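Local coordinates for protein DMSP lyase (Ruegeria pomeroyi, PDB 5CU1) that is a lyase of the cupin superfamily that carries a bound ferric ion, at residues N21-F26 and A75-F80; E33-F39 and E144-F148; L68-Y73 and F148-G152. All coordinates share one frame; numbering follows the deposited sequence.

Interaction 1. Residues N21-F26 and A75-F80; sequences NLLAEF and AIRDAF
Leu22 and Phe80 make the apolar centre of a helix pair in which residues 21-26, from helix 17-32, lie against residues 75-80, from helix 74-83. The two segments run nearly antiparallel (151°), their axes 9.0 Å apart at the closest. One methyl of Leu22, CD1, is set over the middle of the Phe80 ring, 3.7 Å from its centroid, a CH-pi contact made almost along the ring normal. With CG anti to the backbone N (chi1 -173°), the forked end of Leu22 is carried across to the ring, and CD2 reaches the same ring as a second branch.

Plain van der Waals packing surrounds this pair. Ala79 has only a methyl to accommodate, so the backbones come close: Leu22 CA and Ala79 CA are 5.3 Å apart, and Leu22 CD1 rests 4.0 Å from Ala79 CB. Ile76 extends its CG1-CD1 arm (chi2 -179°) until CD1 lies 4.2 Å from Phe26 CB, while CG1 packs on the aliphatic CB of Glu25. Beyond the pair, Phe26 reaches Leu192 and Leu194, and Phe80 reaches Met190 and Leu150, which ties both helices to the sheet that contains strands 144-150 and 189-196.

The polar end of Glu25 has a different role from its aliphatic carbons, which take part in the packing on Ile76. Bent at its second torsion, the side chain lays its carboxylate against Ala75 at the partly exposed side of the contact, OE1 being 3.6 Å from Ala75 CB, a touch without a hydrogen bond.

No direct hydrogen bond spans the two segments, which suggests that apolar packing and burial account for most of their association, with even the glutamate contributing through its carbon chain.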
loop_
_atom_site.group_PDB
_atom_site.type_symbol
_atom_site.label_atom_id
_atom_site.label_comp_id
_atom_site.label_asym_id
_atom_site.label_seq_id
_atom_site.Cartn_x
_atom_site.Cartn_y
_atom_site.Cartn_z
ATOM N N ASN A 21 7.288 -8.836 13.738
ATOM C CA ASN A 21 7.815 -9.428 12.608
ATOM C C ASN A 21 7.789 -8.644 11.299
ATOM O O ASN A 21 8.649 -8.804 10.563
ATOM C CB ASN A 21 7.261 -10.760 12.387
ATOM C CG ASN A 21 8.200 -11.642 11.595
ATOM O OD1 ASN A 21 7.772 -12.256 10.622
ATOM N ND2 ASN A 21 9.477 -11.677 11.965
ATOM N N LEU A 22 6.715 -7.901 11.060
ATOM C CA LEU A 22 6.460 -7.048 9.919
ATOM C C LEU A 22 7.415 -5.899 9.761
ATOM O O LEU A 22 8.050 -5.896 8.873
ATOM C CB LEU A 22 5.013 -6.650 9.774
ATOM C CG LEU A 22 4.459 -5.887 8.568
ATOM C CD1 LEU A 22 4.847 -6.530 7.245
ATOM C CD2 LEU A 22 2.993 -5.708 8.652
ATOM N N LEU A 23 7.593 -5.121 10.748
ATOM C CA LEU A 23 8.618 -4.181 10.815
ATOM C C LEU A 23 10.089 -4.567 10.416
ATOM O O LEU A 23 10.671 -3.984 9.646
ATOM C CB LEU A 23 8.531 -3.438 12.114
ATOM C CG LEU A 23 9.503 -2.334 12.207
ATOM C CD1 LEU A 23 9.234 -1.131 11.511
ATOM C CD2 LEU A 23 9.302 -1.895 13.540
ATOM N N ALA A 24 10.533 -5.616 11.013
ATOM C CA ALA A 24 11.639 -6.355 10.723
ATOM C C ALA A 24 11.798 -6.954 9.370
ATOM O O ALA A 24 12.847 -6.922 8.902
ATOM C CB ALA A 24 11.909 -7.310 11.810
ATOM N N GLU A 25 10.699 -7.326 8.743
ATOM C CA GLU A 25 10.730 -7.605 7.375
ATOM C C GLU A 25 10.789 -6.374 6.449
ATOM O O GLU A 25 11.445 -6.453 5.549
ATOM C CB GLU A 25 9.704 -8.570 6.930
ATOM C CG GLU A 25 9.736 -9.937 7.376
ATOM C CD GLU A 25 10.861 -10.733 6.963
ATOM O OE1 GLU A 25 11.621 -10.481 6.194
ATOM O OE2 GLU A 25 11.037 -11.636 7.588
ATOM N N PHE A 26 10.145 -5.287 6.848
ATOM C CA PHE A 26 10.253 -3.998 6.284
ATOM C C PHE A 26 11.668 -3.378 6.243
ATOM O O PHE A 26 12.044 -3.029 5.233
ATOM C CB PHE A 26 9.088 -3.054 6.621
ATOM C CG PHE A 26 9.254 -1.729 6.078
ATOM C CD1 PHE A 26 9.138 -1.515 4.804
ATOM C CD2 PHE A 26 9.687 -0.700 6.856
ATOM C CE1 PHE A 26 9.454 -0.346 4.267
ATOM C CE2 PHE A 26 9.970 0.504 6.297
ATOM C CZ PHE A 26 9.821 0.678 5.001
ATOM N N ALA A 75 8.557 -13.351 2.266
ATOM C CA ALA A 75 8.501 -13.081 3.708
ATOM C C ALA A 75 7.604 -11.989 4.205
ATOM O O ALA A 75 6.957 -12.141 5.073
ATOM C CB ALA A 75 9.862 -12.942 4.269
ATOM N N ILE A 76 7.726 -10.892 3.520
ATOM C CA ILE A 76 7.088 -9.657 3.784
ATOM C C ILE A 76 5.716 -9.665 3.408
ATOM O O ILE A 76 5.017 -9.239 4.084
ATOM C CB ILE A 76 7.948 -8.406 3.384
ATOM C CG1 ILE A 76 7.396 -7.173 3.971
ATOM C CG2 ILE A 76 8.078 -8.272 1.944
ATOM C CD1 ILE A 76 8.053 -5.927 3.676
ATOM N N ARG A 77 5.445 -10.198 2.298
ATOM C CA ARG A 77 4.212 -10.580 1.908
ATOM C C ARG A 77 3.402 -11.366 2.940
ATOM O O ARG A 77 2.407 -11.016 3.162
ATOM C CB ARG A 77 4.308 -11.240 0.655
ATOM C CG ARG A 77 3.028 -11.674 0.038
ATOM C CD ARG A 77 2.842 -13.091 0.113
ATOM N NE ARG A 77 3.263 -13.879 -0.938
ATOM C CZ ARG A 77 3.565 -15.145 -0.991
ATOM N NH1 ARG A 77 3.733 -16.018 -0.218
ATOM N NH2 ARG A 77 3.798 -15.531 -1.997
ATOM N N ASP A 78 3.915 -12.441 3.457
ATOM C CA ASP A 78 3.374 -13.283 4.473
ATOM C C ASP A 78 3.150 -12.586 5.763
ATOM O O ASP A 78 2.184 -12.639 6.287
ATOM C CB ASP A 78 4.044 -14.635 4.576
ATOM C CG ASP A 78 4.046 -15.438 3.268
ATOM O OD1 ASP A 78 3.314 -15.406 2.482
ATOM O OD2 ASP A 78 4.783 -16.208 2.977
ATOM N N ALA A 79 4.086 -11.793 6.091
ATOM C CA ALA A 79 4.009 -10.854 7.101
ATOM C C ALA A 79 2.981 -9.768 7.013
ATOM O O ALA A 79 2.310 -9.699 7.806
ATOM C CB ALA A 79 5.337 -10.447 7.473
ATOM N N PHE A 80 2.756 -9.196 5.887
ATOM C CA PHE A 80 1.672 -8.367 5.570
ATOM C C PHE A 80 0.219 -9.058 5.872
ATOM O O PHE A 80 -0.618 -8.500 6.384
ATOM C CB PHE A 80 1.837 -7.600 4.215
ATOM C CG PHE A 80 2.584 -6.285 4.228
ATOM C CD1 PHE A 80 2.258 -5.308 5.063
ATOM C CD2 PHE A 80 3.697 -6.064 3.378
ATOM C CE1 PHE A 80 2.964 -4.202 5.057
ATOM C CE2 PHE A 80 4.363 -4.918 3.396
ATOM C CZ PHE A 80 4.013 -4.002 4.231
HETATM O O HOH W 1 7.094 -12.950 7.370
#

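Interaction 2. Residues E33-F39 and E144-F148. With FE (Fe (III) ion), chain B.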
loop_
_atom_site.group_PDB
_atom_site.type_symbol
_atom_site.label_atom_id
_atom_site.label_comp_id
_atom_site.label_asym_id
_atom_site.label_seq_id
_atom_site.Cartn_x
_atom_site.Cartn_y
_atom_site.Cartn_z
ATOM N N GLU A 33 17.061 -3.024 -1.015
ATOM C CA GLU A 33 16.453 -2.445 -2.116
ATOM C C GLU A 33 16.721 -1.008 -2.315
ATOM O O GLU A 33 16.215 -0.256 -1.715
ATOM C CB GLU A 33 14.905 -2.698 -2.139
ATOM C CG GLU A 33 14.377 -4.123 -2.275
ATOM C CD GLU A 33 14.477 -4.757 -3.570
ATOM O OE1 GLU A 33 14.643 -4.206 -4.422
ATOM O OE2 GLU A 33 14.375 -5.752 -3.767
ATOM N N PRO A 34 17.520 -0.641 -3.298
ATOM C CA PRO A 34 17.948 0.738 -3.508
ATOM C C PRO A 34 16.913 1.803 -3.771
ATOM O O PRO A 34 17.073 2.891 -3.434
ATOM C CB PRO A 34 18.899 0.584 -4.680
ATOM C CG PRO A 34 19.266 -0.729 -4.678
ATOM C CD PRO A 34 18.215 -1.508 -4.256
ATOM N N ALA A 35 15.832 1.422 -4.371
ATOM C CA ALA A 35 14.761 2.305 -4.694
ATOM C C ALA A 35 14.010 2.685 -3.391
ATOM O O ALA A 35 13.630 3.691 -3.298
ATOM C CB ALA A 35 13.925 1.829 -5.769
ATOM N N LEU A 36 13.975 1.866 -2.428
ATOM C CA LEU A 36 13.473 2.146 -1.129
ATOM C C LEU A 36 14.338 3.013 -0.246
ATOM O O LEU A 36 13.966 3.955 0.219
ATOM C CB LEU A 36 12.982 0.923 -0.506
ATOM C CG LEU A 36 12.127 -0.065 -1.220
ATOM C CD1 LEU A 36 11.777 -1.101 -0.312
ATOM C CD2 LEU A 36 10.880 0.395 -1.808
ATOM N N ALA A 37 15.548 2.592 -0.129
ATOM C CA ALA A 37 16.620 3.199 0.584
ATOM C C ALA A 37 17.050 4.511 0.027
ATOM O O ALA A 37 17.289 5.329 0.723
ATOM C CB ALA A 37 17.785 2.228 0.756
ATOM N N GLY A 38 17.029 4.674 -1.267
ATOM C CA GLY A 38 17.017 5.933 -1.913
ATOM C C GLY A 38 15.937 6.928 -1.725
ATOM O O GLY A 38 16.180 8.011 -1.821
ATOM N N PHE A 39 14.743 6.499 -1.447
ATOM C CA PHE A 39 13.597 7.352 -1.179
ATOM C C PHE A 39 13.521 8.016 0.132
ATOM O O PHE A 39 13.237 8.964 0.230
ATOM C CB PHE A 39 12.316 6.591 -1.530
ATOM C CG PHE A 39 11.017 7.259 -1.266
ATOM C CD1 PHE A 39 10.362 7.902 -2.255
ATOM C CD2 PHE A 39 10.448 7.122 -0.107
ATOM C CE1 PHE A 39 9.133 8.411 -2.069
ATOM C CE2 PHE A 39 9.258 7.674 0.131
ATOM C CZ PHE A 39 8.597 8.278 -0.881
ATOM N N GLU A 144 4.807 12.743 -1.677
ATOM C CA GLU A 144 5.561 11.921 -2.510
ATOM C C GLU A 144 5.549 10.480 -2.165
ATOM O O GLU A 144 5.578 10.129 -1.084
ATOM C CB GLU A 144 6.933 12.432 -2.647
ATOM C CG GLU A 144 7.067 13.839 -3.055
ATOM C CD GLU A 144 8.483 14.292 -3.372
ATOM O OE1 GLU A 144 9.303 14.287 -2.635
ATOM O OE2 GLU A 144 8.760 14.745 -4.389
ATOM N N GLU A 145 5.471 9.740 -3.204
ATOM C CA GLU A 145 5.231 8.346 -3.201
ATOM C C GLU A 145 6.071 7.363 -4.007
ATOM O O GLU A 145 6.348 7.569 -4.968
ATOM C CB GLU A 145 3.728 8.071 -3.292
ATOM C CG GLU A 145 3.228 6.747 -3.498
ATOM C CD GLU A 145 1.790 6.669 -3.764
ATOM O OE1 GLU A 145 1.314 6.920 -4.715
ATOM O OE2 GLU A 145 1.105 6.415 -2.948
ATOM N N ILE A 146 6.459 6.316 -3.400
ATOM C CA ILE A 146 6.853 5.073 -4.008
ATOM C C ILE A 146 5.982 3.805 -3.883
ATOM O O ILE A 146 5.716 3.433 -2.904
ATOM C CB ILE A 146 8.382 4.863 -3.831
ATOM C CG1 ILE A 146 9.017 4.163 -5.030
ATOM C CG2 ILE A 146 8.823 4.477 -2.413
ATOM C CD1 ILE A 146 10.511 3.895 -4.863
ATOM N N TYR A 147 5.572 3.226 -4.957
ATOM C CA TYR A 147 5.043 1.887 -5.111
ATOM C C TYR A 147 6.064 0.777 -5.548
ATOM O O TYR A 147 6.486 0.679 -6.578
ATOM C CB TYR A 147 3.723 1.953 -5.944
ATOM C CG TYR A 147 2.319 2.132 -5.416
ATOM C CD1 TYR A 147 1.793 3.318 -5.126
ATOM C CD2 TYR A 147 1.474 1.104 -5.397
ATOM C CE1 TYR A 147 0.493 3.480 -4.809
ATOM C CE2 TYR A 147 0.222 1.222 -5.034
ATOM C CZ TYR A 147 -0.300 2.390 -4.724
ATOM O OH TYR A 147 -1.554 2.364 -4.446
ATOM N N PHE A 148 6.416 -0.002 -4.640
ATOM C CA PHE A 148 7.151 -1.229 -4.722
ATOM C C PHE A 148 6.284 -2.448 -4.663
ATOM O O PHE A 148 5.810 -2.726 -3.752
ATOM C CB PHE A 148 8.416 -1.208 -3.796
ATOM C CG PHE A 148 9.365 -2.310 -3.979
ATOM C CD1 PHE A 148 10.619 -2.141 -4.542
ATOM C CD2 PHE A 148 9.057 -3.491 -3.537
ATOM C CE1 PHE A 148 11.445 -3.096 -4.675
ATOM C CE2 PHE A 148 9.922 -4.504 -3.711
ATOM C CZ PHE A 148 11.099 -4.272 -4.312
HETATM FE FE FE B . -0.926 7.024 -4.030
#
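Phe39 and Ile146 form the middle of this contact, a helix-on-strand packing of residues 34-39 against strand 144-150. Ile146 CG2 stands over the centre of the Phe39 ring, 3.7 Å from the centroid and 10° off the normal, in a CH-pi contact. Because Phe39 CG is anti to the backbone N (chi1 177°), the ring reaches across the gap to the strand and lies beside the backbone of residues 144-146, where its CZ meets the backbone Glu144 O edge-on at 3.5 Å. The other arm of the branched isoleucine ends at Ala35, where CD1 lies 4.1 Å from Ala35 CB; a small residue suits this spot. Leu36 sets CD2 against Phe148 CB at 3.5 Å, and Glu33, at the N-cap position, brings its carboxylate to the ring rim, with OE1 3.4 Å from Phe148 CE1.

Farther out, polar partners fix these groups. Glu33 OE2 is hydrogen-bonded to Tyr73. Arg196 ties together both segments: it forms a cation-pi pair with the Phe39 ring, a hydrogen bond to Phe39 O and a salt bridge to Glu144.

Strand alternation sends Glu145 to the opposite side from Ile146, into the cupin metal site. Its extended chain grips the ferric ion with both oxygens, Glu145 OE1 at 2.3 Å and Glu145 OE2 at 2.4 Å, while His141 and His180 also bind the metal. In the second shell, His174 bonds to OE1 and Trp195 to OE2, so each ligating oxygen is also held by a hydrogen bond that should restrict rotation of the carboxylate.

The chemistry thus divides the strand between two faces: hydrocarbon and aromatic groups seat the helix on one, and a bidentate carboxylate serves iron on the other.

Interaction 3. Residues L68-Y73 and F148-G152; sequences LTTTAY and FILAG
Gly152 N donates to Thr69 O at 3.2 Å, with 148° at the hydrogen, and meets a lone pair in the carbonyl plane, which clips the loop before helix 74-83 to the chain just after strand 144-150. The same oxygen receives a CA-H...O contact from Ala151 CA at 3.4 Å, so one carbonyl serves two consecutive residues. Next to this clip, Leu68 packs CB on Ala151 CB at 4.0 Å; the methyl of Ala151 lies against the Leu68 side chain and near the carbonyl oxygens of Leu68 and Thr69.

Leu150 and Ala151 both face Met190 and form a classic beta bulge, at which the chain turns a corner out of the sheet. Gly152 follows with a positive phi, a backbone shape that glycine adopts readily, and it stands where the first conserved cupin motif, which also supplies His141 and Glu145 to the metal, typically closes with a glycine.

At the other end of the contact, Tyr73 makes a T-shaped stack with Phe148: the edge of the phenylalanine, through CE2 and CZ, points at the tyrosine face, the planes standing at 84° and the centroids 5.2 Å apart. Tyr73 CG lies anti to the carbonyl carbon (chi1 -49°), which swings the ring along the strand toward Phe148, while its CB stays 3.6 Å from Leu150 O. The methyl of Ala72 covers the opposite face of the tyrosine ring. The hydroxyl extends past Phe148 CZ to its hydrogen-bond partner Glu33.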
loop_
_atom_site.group_PDB
_atom_site.type_symbol
_atom_site.label_atom_id
_atom_site.label_comp_id
_atom_site.label_asym_id
_atom_site.label_seq_id
_atom_site.Cartn_x
_atom_site.Cartn_y
_atom_site.Cartn_z
ATOM N N LEU A 68 -1.069 -14.464 -5.417
ATOM C CA LEU A 68 -0.067 -13.468 -5.002
ATOM C C LEU A 68 1.412 -14.064 -4.940
ATOM O O LEU A 68 1.969 -14.161 -3.994
ATOM C CB LEU A 68 -0.475 -12.843 -3.692
ATOM C CG LEU A 68 -1.506 -11.864 -3.487
ATOM C CD1 LEU A 68 -1.874 -11.764 -2.107
ATOM C CD2 LEU A 68 -1.301 -10.608 -4.150
ATOM N N THR A 69 1.824 -14.536 -6.071
ATOM C CA THR A 69 3.118 -14.857 -6.714
ATOM C C THR A 69 4.317 -13.951 -6.560
ATOM O O THR A 69 4.215 -12.873 -6.803
ATOM C CB THR A 69 2.760 -15.227 -8.176
ATOM O OG1 THR A 69 2.284 -16.538 -8.272
ATOM C CG2 THR A 69 3.686 -15.180 -9.031
ATOM N N THR A 70 5.380 -14.459 -6.131
ATOM C CA THR A 70 6.602 -13.722 -6.037
ATOM C C THR A 70 7.942 -14.399 -6.526
ATOM O O THR A 70 8.059 -15.547 -6.722
ATOM C CB THR A 70 7.070 -13.279 -4.608
ATOM O OG1 THR A 70 6.526 -13.969 -3.575
ATOM C CG2 THR A 70 7.001 -12.051 -4.400
ATOM N N THR A 71 8.976 -13.576 -6.529
ATOM C CA THR A 71 10.375 -13.897 -6.684
ATOM C C THR A 71 11.071 -13.922 -5.386
ATOM O O THR A 71 11.243 -14.866 -4.855
ATOM C CB THR A 71 10.898 -12.909 -7.628
ATOM O OG1 THR A 71 10.465 -11.668 -7.266
ATOM C CG2 THR A 71 10.317 -13.179 -8.865
ATOM N N ALA A 72 11.355 -12.800 -4.876
ATOM C CA ALA A 72 12.157 -12.585 -3.762
ATOM C C ALA A 72 11.578 -12.061 -2.489
ATOM O O ALA A 72 12.310 -11.834 -1.716
ATOM C CB ALA A 72 13.215 -11.679 -4.252
ATOM N N TYR A 73 10.281 -11.978 -2.322
ATOM C CA TYR A 73 9.499 -11.145 -1.443
ATOM C C TYR A 73 8.358 -11.830 -0.690
ATOM O O TYR A 73 7.626 -11.239 -0.120
ATOM C CB TYR A 73 8.967 -9.869 -2.203
ATOM C CG TYR A 73 9.980 -9.083 -3.003
ATOM C CD1 TYR A 73 10.937 -8.409 -2.390
ATOM C CD2 TYR A 73 10.041 -9.152 -4.358
ATOM C CE1 TYR A 73 11.886 -7.799 -3.078
ATOM C CE2 TYR A 73 10.955 -8.512 -5.048
ATOM C CZ TYR A 73 11.864 -7.794 -4.396
ATOM O OH TYR A 73 12.771 -7.208 -4.925
ATOM N N PHE A 148 6.416 -0.002 -4.640
ATOM C CA PHE A 148 7.151 -1.229 -4.722
ATOM C C PHE A 148 6.284 -2.448 -4.663
ATOM O O PHE A 148 5.810 -2.726 -3.752
ATOM C CB PHE A 148 8.416 -1.208 -3.796
ATOM C CG PHE A 148 9.365 -2.310 -3.979
ATOM C CD1 PHE A 148 10.619 -2.141 -4.542
ATOM C CD2 PHE A 148 9.057 -3.491 -3.537
ATOM C CE1 PHE A 148 11.445 -3.096 -4.675
ATOM C CE2 PHE A 148 9.922 -4.504 -3.711
ATOM C CZ PHE A 148 11.099 -4.272 -4.312
ATOM N N ILE A 149 6.235 -3.144 -5.678
ATOM C CA ILE A 149 5.469 -4.313 -5.861
ATOM C C ILE A 149 6.105 -5.621 -5.207
ATOM O O ILE A 149 7.143 -6.038 -5.526
ATOM C CB ILE A 149 5.025 -4.506 -7.333
ATOM C CG1 ILE A 149 3.821 -3.793 -7.694
ATOM C CG2 ILE A 149 4.687 -5.817 -7.670
ATOM C CD1 ILE A 149 3.825 -2.376 -7.834
ATOM N N LEU A 150 5.355 -6.265 -4.378
ATOM C CA LEU A 150 5.722 -7.462 -3.694
ATOM C C LEU A 150 5.336 -8.786 -4.322
ATOM O O LEU A 150 6.046 -9.624 -4.247
ATOM C CB LEU A 150 5.340 -7.447 -2.187
ATOM C CG LEU A 150 5.455 -6.260 -1.305
ATOM C CD1 LEU A 150 4.628 -6.049 -0.130
ATOM C CD2 LEU A 150 6.858 -5.882 -1.166
ATOM N N ALA A 151 4.219 -8.819 -5.024
ATOM C CA ALA A 151 3.289 -9.872 -5.397
ATOM C C ALA A 151 2.283 -9.573 -6.417
ATOM O O ALA A 151 1.840 -8.630 -6.486
ATOM C CB ALA A 151 2.734 -10.537 -4.226
ATOM N N GLY A 152 2.102 -10.487 -7.292
ATOM C CA GLY A 152 1.506 -10.392 -8.591
ATOM C C GLY A 152 1.997 -9.429 -9.532
ATOM O O GLY A 152 3.034 -9.387 -9.720
#

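The segments follow one another as 21-26, 33-39, 68-73, 75-80, 144-148 and 148-152, so the helical N-terminal part supplies one segment each to interactions 2 and 3 and both segments of interaction 1. Between centres, interactions 1 and 3 are about 12 Å apart, 2 and 3 about 15 Å, and 1 and 2 about 17 Å. Interactions 2 and 3 share strand 144-150 of a five-stranded antiparallel sheet and meet at Phe148. Interaction 1 joins 3 where Phe80 and Ile76 touch Leu150. Interactions 2 and 3 set N-terminal segments against the strand that supplies an iron ligand, while interaction 1 pairs two helices beside it.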